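Putative oxidoreductase (Klebsiella pneumoniae subsp. pneumoniae MGH 78578, PDB 3E82) probably acts as a nucleotide-dependent oxidoreductase of the Gfo/Idh/MocA family, with an NAD-binding Rossmann domain, on a substrate not yet established. Local coordinates at residues B[11-16]-B[37-42]; B[21-26]-B[122-127]. All blocks are in the same frame, centred on the assembly; numbering follows the deposited sequence.

Contact 1 of 2, residues B[11-16]-B[37-42]; sequences ALIGYG and FVASRD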
loop_
_atom_site.group_PDB
_atom_site.type_symbol
_atom_site.label_atom_id
_atom_site.label_comp_id
_atom_site.label_asym_id
_atom_site.label_seq_id
_atom_site.Cartn_x
_atom_site.Cartn_y
_atom_site.Cartn_z
ATOM N N ALA B 11 29.299 21.990 -20.602
ATOM C CA ALA B 11 30.178 20.859 -20.841
ATOM C C ALA B 11 29.408 19.695 -20.221
ATOM O O ALA B 11 29.114 19.710 -19.023
ATOM C CB ALA B 11 31.506 21.037 -20.130
ATOM N N LEU B 12 29.026 18.727 -21.047
ATOM C CA LEU B 12 28.323 17.539 -20.564
ATOM C C LEU B 12 29.414 16.511 -20.263
ATOM O O LEU B 12 30.180 16.137 -21.154
ATOM C CB LEU B 12 27.370 16.998 -21.637
ATOM C CG LEU B 12 26.785 15.607 -21.376
ATOM C CD1 LEU B 12 26.068 15.594 -20.029
ATOM C CD2 LEU B 12 25.836 15.223 -22.509
ATOM N N ILE B 13 29.498 16.086 -19.007
ATOM C CA ILE B 13 30.506 15.122 -18.579
ATOM C C ILE B 13 29.954 13.704 -18.660
ATOM O O ILE B 13 29.119 13.298 -17.848
ATOM C CB ILE B 13 30.966 15.406 -17.132
ATOM C CG1 ILE B 13 31.367 16.880 -16.988
ATOM C CG2 ILE B 13 32.115 14.478 -16.755
ATOM C CD1 ILE B 13 32.432 17.363 -17.966
ATOM N N GLY B 14 30.419 12.961 -19.659
ATOM C CA GLY B 14 29.960 11.598 -19.845
ATOM C C GLY B 14 28.921 11.518 -20.946
ATOM O O GLY B 14 27.944 12.270 -20.952
ATOM N N TYR B 15 29.145 10.620 -21.899
ATOM C CA TYR B 15 28.206 10.434 -22.990
ATOM C C TYR B 15 27.751 8.987 -22.976
ATOM O O TYR B 15 27.707 8.304 -24.004
ATOM C CB TYR B 15 28.844 10.769 -24.335
ATOM C CG TYR B 15 27.822 11.067 -25.404
ATOM C CD1 TYR B 15 26.965 12.160 -25.284
ATOM C CD2 TYR B 15 27.701 10.256 -26.531
ATOM C CE1 TYR B 15 26.016 12.440 -26.259
ATOM C CE2 TYR B 15 26.751 10.525 -27.510
ATOM C CZ TYR B 15 25.916 11.617 -27.367
ATOM O OH TYR B 15 24.981 11.893 -28.332
ATOM N N GLY B 16 27.437 8.519 -21.779
ATOM C CA GLY B 16 26.946 7.172 -21.629
ATOM C C GLY B 16 25.458 7.209 -21.909
ATOM O O GLY B 16 24.949 8.148 -22.538
ATOM N N PHE B 37 30.714 21.450 -25.187
ATOM C CA PHE B 37 31.702 20.423 -24.877
ATOM C C PHE B 37 31.082 19.131 -24.344
ATOM O O PHE B 37 30.054 19.147 -23.671
ATOM C CB PHE B 37 32.695 20.943 -23.830
ATOM C CG PHE B 37 33.421 22.194 -24.241
ATOM C CD1 PHE B 37 34.566 22.126 -25.033
ATOM C CD2 PHE B 37 32.956 23.441 -23.835
ATOM C CE1 PHE B 37 35.238 23.287 -25.409
ATOM C CE2 PHE B 37 33.617 24.607 -24.204
ATOM C CZ PHE B 37 34.762 24.532 -24.993
ATOM N N VAL B 38 31.729 18.016 -24.657
ATOM C CA VAL B 38 31.310 16.707 -24.181
ATOM C C VAL B 38 32.589 15.975 -23.770
ATOM O O VAL B 38 33.512 15.831 -24.578
ATOM C CB VAL B 38 30.573 15.894 -25.284
ATOM C CG1 VAL B 38 30.368 14.453 -24.825
ATOM C CG2 VAL B 38 29.222 16.526 -25.588
ATOM N N ALA B 39 32.668 15.558 -22.508
ATOM C CA ALA B 39 33.845 14.827 -22.050
ATOM C C ALA B 39 33.537 13.342 -22.208
ATOM O O ALA B 39 32.588 12.821 -21.605
ATOM C CB ALA B 39 34.166 15.155 -20.599
ATOM N N SER B 40 34.328 12.681 -23.049
ATOM C CA SER B 40 34.165 11.263 -23.324
ATOM C C SER B 40 35.434 10.736 -23.982
ATOM O O SER B 40 36.080 11.446 -24.758
ATOM C CB SER B 40 32.972 11.038 -24.255
ATOM O OG SER B 40 32.895 9.683 -24.682
ATOM N N ARG B 41 35.778 9.491 -23.667
ATOM C CA ARG B 41 36.967 8.838 -24.209
ATOM C C ARG B 41 36.722 8.327 -25.624
ATOM O O ARG B 41 37.656 7.872 -26.289
ATOM C CB ARG B 41 37.375 7.652 -23.326
ATOM C CG ARG B 41 37.759 8.010 -21.908
ATOM C CD ARG B 41 38.993 8.885 -21.875
ATOM N NE ARG B 41 39.342 9.292 -20.513
ATOM C CZ ARG B 41 40.422 10.007 -20.202
ATOM N NH1 ARG B 41 41.263 10.393 -21.158
ATOM N NH2 ARG B 41 40.654 10.346 -18.940
ATOM N N ASP B 42 35.470 8.395 -26.076
ATOM C CA ASP B 42 35.108 7.921 -27.409
ATOM C C ASP B 42 34.582 9.048 -28.297
ATOM O O ASP B 42 33.370 9.236 -28.412
ATOM C CB ASP B 42 34.042 6.832 -27.302
ATOM C CG ASP B 42 33.787 6.136 -28.624
ATOM O OD1 ASP B 42 34.198 6.678 -29.669
ATOM O OD2 ASP B 42 33.167 5.053 -28.620
HETATM O O HOH W 1 31.280 8.557 -22.421
#
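V38 holds CG1 anti to its backbone N (chi1 170°), and that methyl meets CB of Y15 at 4.0 Å; Y15 has CG anti to its own N, and the start of its ring, CD1, also lies near CG1 of V38. The two side chains cross obliquely, and the Y15 ring runs on past V38 toward helix 43-49, where its OH is hydrogen-bonded to D49 and V46 packs against it. V38 belongs to strand 37-39, which lies beside strand 11-13, parallel to it, in the Rossmann sheet, A11 opposite F37, L12 opposite V38 and I13 opposite A39. F37 O takes the N-H of L12 at 2.8 Å, with the donor tilted 34° out of the carbonyl plane. L12 O then accepts from A39 N at 2.9 Å, and the bond from G14 N to A39 O, more bent at 142° at the hydrogen, carries the pairing just past the end of the strand. On the sheet face shared by A11, I13, F37 and A39, CD1 of I13 touches CB of A39 at 3.8 Å, and A62 of helix 59-64 packs on both residues. Beyond the strands a water bridges the two loops: it accepts from Y15 N and lies 3.0 Å from S40 OG, the same hydroxyl that takes the N-H of D42 in an ST turn. G14 has backbone angles at which a CB would be jammed against the carbonyl oxygen of I13, so glycine suits the start of this turn, consistent with a GxGxxG dinucleotide-binding loop. The chemistry is thus a backbone-bonded apolar sheet giving way to a water-linked polar edge, where S40 OG serves both the water and the turn that leads into helix 43-49.

Contact 2 of 2, residues B[21-26]-B[122-127]; sequences TFHAPL and SVFHNR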
loop_
_atom_site.group_PDB
_atom_site.type_symbol
_atom_site.label_atom_id
_atom_site.label_comp_id
_atom_site.label_asym_id
_atom_site.label_seq_id
_atom_site.Cartn_x
_atom_site.Cartn_y
_atom_site.Cartn_z
ATOM N N THR B 21 20.988 9.868 -24.020
ATOM C CA THR B 21 19.537 9.749 -24.135
ATOM C C THR B 21 18.731 10.890 -23.532
ATOM O O THR B 21 17.686 11.254 -24.061
ATOM C CB THR B 21 19.044 8.432 -23.495
ATOM O OG1 THR B 21 19.897 7.356 -23.898
ATOM C CG2 THR B 21 17.619 8.123 -23.938
ATOM N N PHE B 22 19.218 11.448 -22.432
ATOM C CA PHE B 22 18.526 12.527 -21.731
ATOM C C PHE B 22 19.103 13.930 -21.911
ATOM O O PHE B 22 18.548 14.759 -22.637
ATOM C CB PHE B 22 18.482 12.214 -20.227
ATOM C CG PHE B 22 17.452 11.190 -19.847
ATOM C CD1 PHE B 22 16.249 11.584 -19.251
ATOM C CD2 PHE B 22 17.673 9.839 -20.093
ATOM C CE1 PHE B 22 15.278 10.636 -18.905
ATOM C CE2 PHE B 22 16.710 8.880 -19.753
ATOM C CZ PHE B 22 15.512 9.280 -19.158
ATOM N N HIS B 23 20.223 14.180 -21.243
ATOM C CA HIS B 23 20.864 15.484 -21.247
ATOM C C HIS B 23 21.136 16.169 -22.580
ATOM O O HIS B 23 20.699 17.303 -22.782
ATOM C CB HIS B 23 22.137 15.407 -20.421
ATOM C CG HIS B 23 21.887 15.042 -18.992
ATOM N ND1 HIS B 23 21.178 15.852 -18.131
ATOM C CD2 HIS B 23 22.230 13.944 -18.280
ATOM C CE1 HIS B 23 21.097 15.270 -16.950
ATOM N NE2 HIS B 23 21.726 14.111 -17.013
ATOM N N ALA B 24 21.842 15.506 -23.489
ATOM C CA ALA B 24 22.131 16.137 -24.773
ATOM C C ALA B 24 20.865 16.597 -25.503
ATOM O O ALA B 24 20.774 17.755 -25.918
ATOM C CB ALA B 24 22.942 15.203 -25.657
ATOM N N PRO B 25 19.871 15.700 -25.670
ATOM C CA PRO B 25 18.623 16.064 -26.364
ATOM C C PRO B 25 17.830 17.177 -25.684
ATOM O O PRO B 25 17.320 18.088 -26.342
ATOM C CB PRO B 25 17.847 14.746 -26.391
ATOM C CG PRO B 25 18.955 13.720 -26.458
ATOM C CD PRO B 25 19.914 14.250 -25.420
ATOM N N LEU B 26 17.717 17.096 -24.363
ATOM C CA LEU B 26 16.989 18.104 -23.611
ATOM C C LEU B 26 17.684 19.467 -23.718
ATOM O O LEU B 26 17.062 20.467 -24.084
ATOM C CB LEU B 26 16.880 17.675 -22.145
ATOM C CG LEU B 26 15.977 16.463 -21.872
ATOM C CD1 LEU B 26 16.181 15.964 -20.439
ATOM C CD2 LEU B 26 14.516 16.855 -22.115
ATOM N N SER B 122 22.794 22.128 -8.547
ATOM C CA SER B 122 21.480 21.490 -8.581
ATOM C C SER B 122 21.622 19.999 -8.869
ATOM O O SER B 122 22.703 19.534 -9.227
ATOM C CB SER B 122 20.608 22.159 -9.648
ATOM O OG SER B 122 19.273 21.696 -9.565
ATOM N N VAL B 123 20.535 19.253 -8.691
ATOM C CA VAL B 123 20.537 17.818 -8.937
ATOM C C VAL B 123 19.398 17.543 -9.917
ATOM O O VAL B 123 18.338 18.161 -9.826
ATOM C CB VAL B 123 20.320 17.023 -7.625
ATOM C CG1 VAL B 123 20.311 15.525 -7.918
ATOM C CG2 VAL B 123 21.421 17.367 -6.624
ATOM N N PHE B 124 19.620 16.608 -10.838
ATOM C CA PHE B 124 18.646 16.293 -11.877
ATOM C C PHE B 124 17.379 15.559 -11.429
ATOM O O PHE B 124 17.154 14.411 -11.808
ATOM C CB PHE B 124 19.344 15.511 -13.008
ATOM C CG PHE B 124 18.574 15.469 -14.316
ATOM C CD1 PHE B 124 18.154 16.647 -14.945
ATOM C CD2 PHE B 124 18.316 14.254 -14.942
ATOM C CE1 PHE B 124 17.488 16.605 -16.187
ATOM C CE2 PHE B 124 17.651 14.201 -16.181
ATOM C CZ PHE B 124 17.238 15.373 -16.803
ATOM N N HIS B 125 16.567 16.215 -10.608
ATOM C CA HIS B 125 15.288 15.641 -10.184
ATOM C C HIS B 125 14.378 16.145 -11.292
ATOM O O HIS B 125 13.753 17.202 -11.195
ATOM C CB HIS B 125 14.878 16.187 -8.823
ATOM C CG HIS B 125 15.578 15.518 -7.681
ATOM N ND1 HIS B 125 15.455 14.168 -7.426
ATOM C CD2 HIS B 125 16.388 16.009 -6.714
ATOM C CE1 HIS B 125 16.155 13.858 -6.349
ATOM N NE2 HIS B 125 16.730 14.958 -5.897
ATOM N N ASN B 126 14.342 15.363 -12.359
ATOM C CA ASN B 126 13.628 15.698 -13.576
ATOM C C ASN B 126 12.202 15.189 -13.709
ATOM O O ASN B 126 11.642 15.236 -14.803
ATOM C CB ASN B 126 14.447 15.171 -14.756
ATOM C CG ASN B 126 14.466 13.651 -14.817
ATOM O OD1 ASN B 126 14.568 12.978 -13.788
ATOM N ND2 ASN B 126 14.373 13.106 -16.020
ATOM N N ARG B 127 11.598 14.728 -12.622
ATOM C CA ARG B 127 10.250 14.177 -12.733
ATOM C C ARG B 127 9.134 15.082 -12.208
ATOM O O ARG B 127 7.977 14.662 -12.116
ATOM C CB ARG B 127 10.202 12.811 -12.032
ATOM C CG ARG B 127 11.380 11.874 -12.371
ATOM C CD ARG B 127 11.446 11.509 -13.855
ATOM N NE ARG B 127 10.250 10.798 -14.302
ATOM C CZ ARG B 127 10.039 9.492 -14.142
ATOM N NH1 ARG B 127 10.954 8.731 -13.552
ATOM N NH2 ARG B 127 8.897 8.950 -14.551
#
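Helix 17-28, the first helix of the Rossmann fold, meets the chain just beyond strand 121-123, the last strand of the parallel sheet, through H23, F22 and L26 gathered around the ring of F124. H23 makes the main approach: its CE1 stands 3.5 Å above the plane of F124 and over the centre of the ring, nearest to CD2 at 3.6 Å. The pair is edge-to-face, the edge of the imidazole turned to the phenyl face, with centroids 4.4 Å apart and planes inclined at 50°. On the opposite face of F124 lies CB of N126, offset toward the rim, so the ring is held between the helix and its own chain. At the edge, CD1 of L26 meets CZ of F124 at 3.8 Å, while CD1 of F22 lies 4.3 Å from CE2 of F124. F124, at the centre of an inverse gamma turn, points its CB toward the helix, and CG is anti to the backbone N (chi1 -163°). Farther along, N126 ND2 comes within 3.9 Å of CE1 of F22, ring and amide planes standing 70° apart. That amide nitrogen is hydrogen-bonded to Q299, and Y302 adds a further edge-to-face contact to F124. Both imidazole nitrogens of H23 also have partners: ND1 pairs with the hydroxyl of Y303 on helix 300-310, NE2 with D97 OD1 in the loop after strand 93-96. Across the contact the touching is van der Waals and aromatic, with the N126 amide set against the F22 ring, while both nitrogens of H23 and ND2 of N126 are hydrogen-bonded to residues beyond it; the bonds to Y303 and D97 hold the rotation of the H23 ring over F124.

How the contacts relate
From the N terminus the chain runs up strand 8-13, through the glycine turn and along helix 17-28, then back into strand 33-39; contact 1 closes this first beta-alpha-beta unit. Contact 2 starts from the helix inside that loop and reaches some hundred residues on to the end of strand 121-123, so the two closures cross rather than nest. Contact 1 ties neighbouring strands; contact 2 packs the intervening helix against the chain leaving strand 121-123, an outermost strand of the same sheet. Their centres lie 15 Å apart, yet they touch: L12 CD1 packs on H23 CB at 4.0 Å, joining sheet and helix within the Rossmann domain.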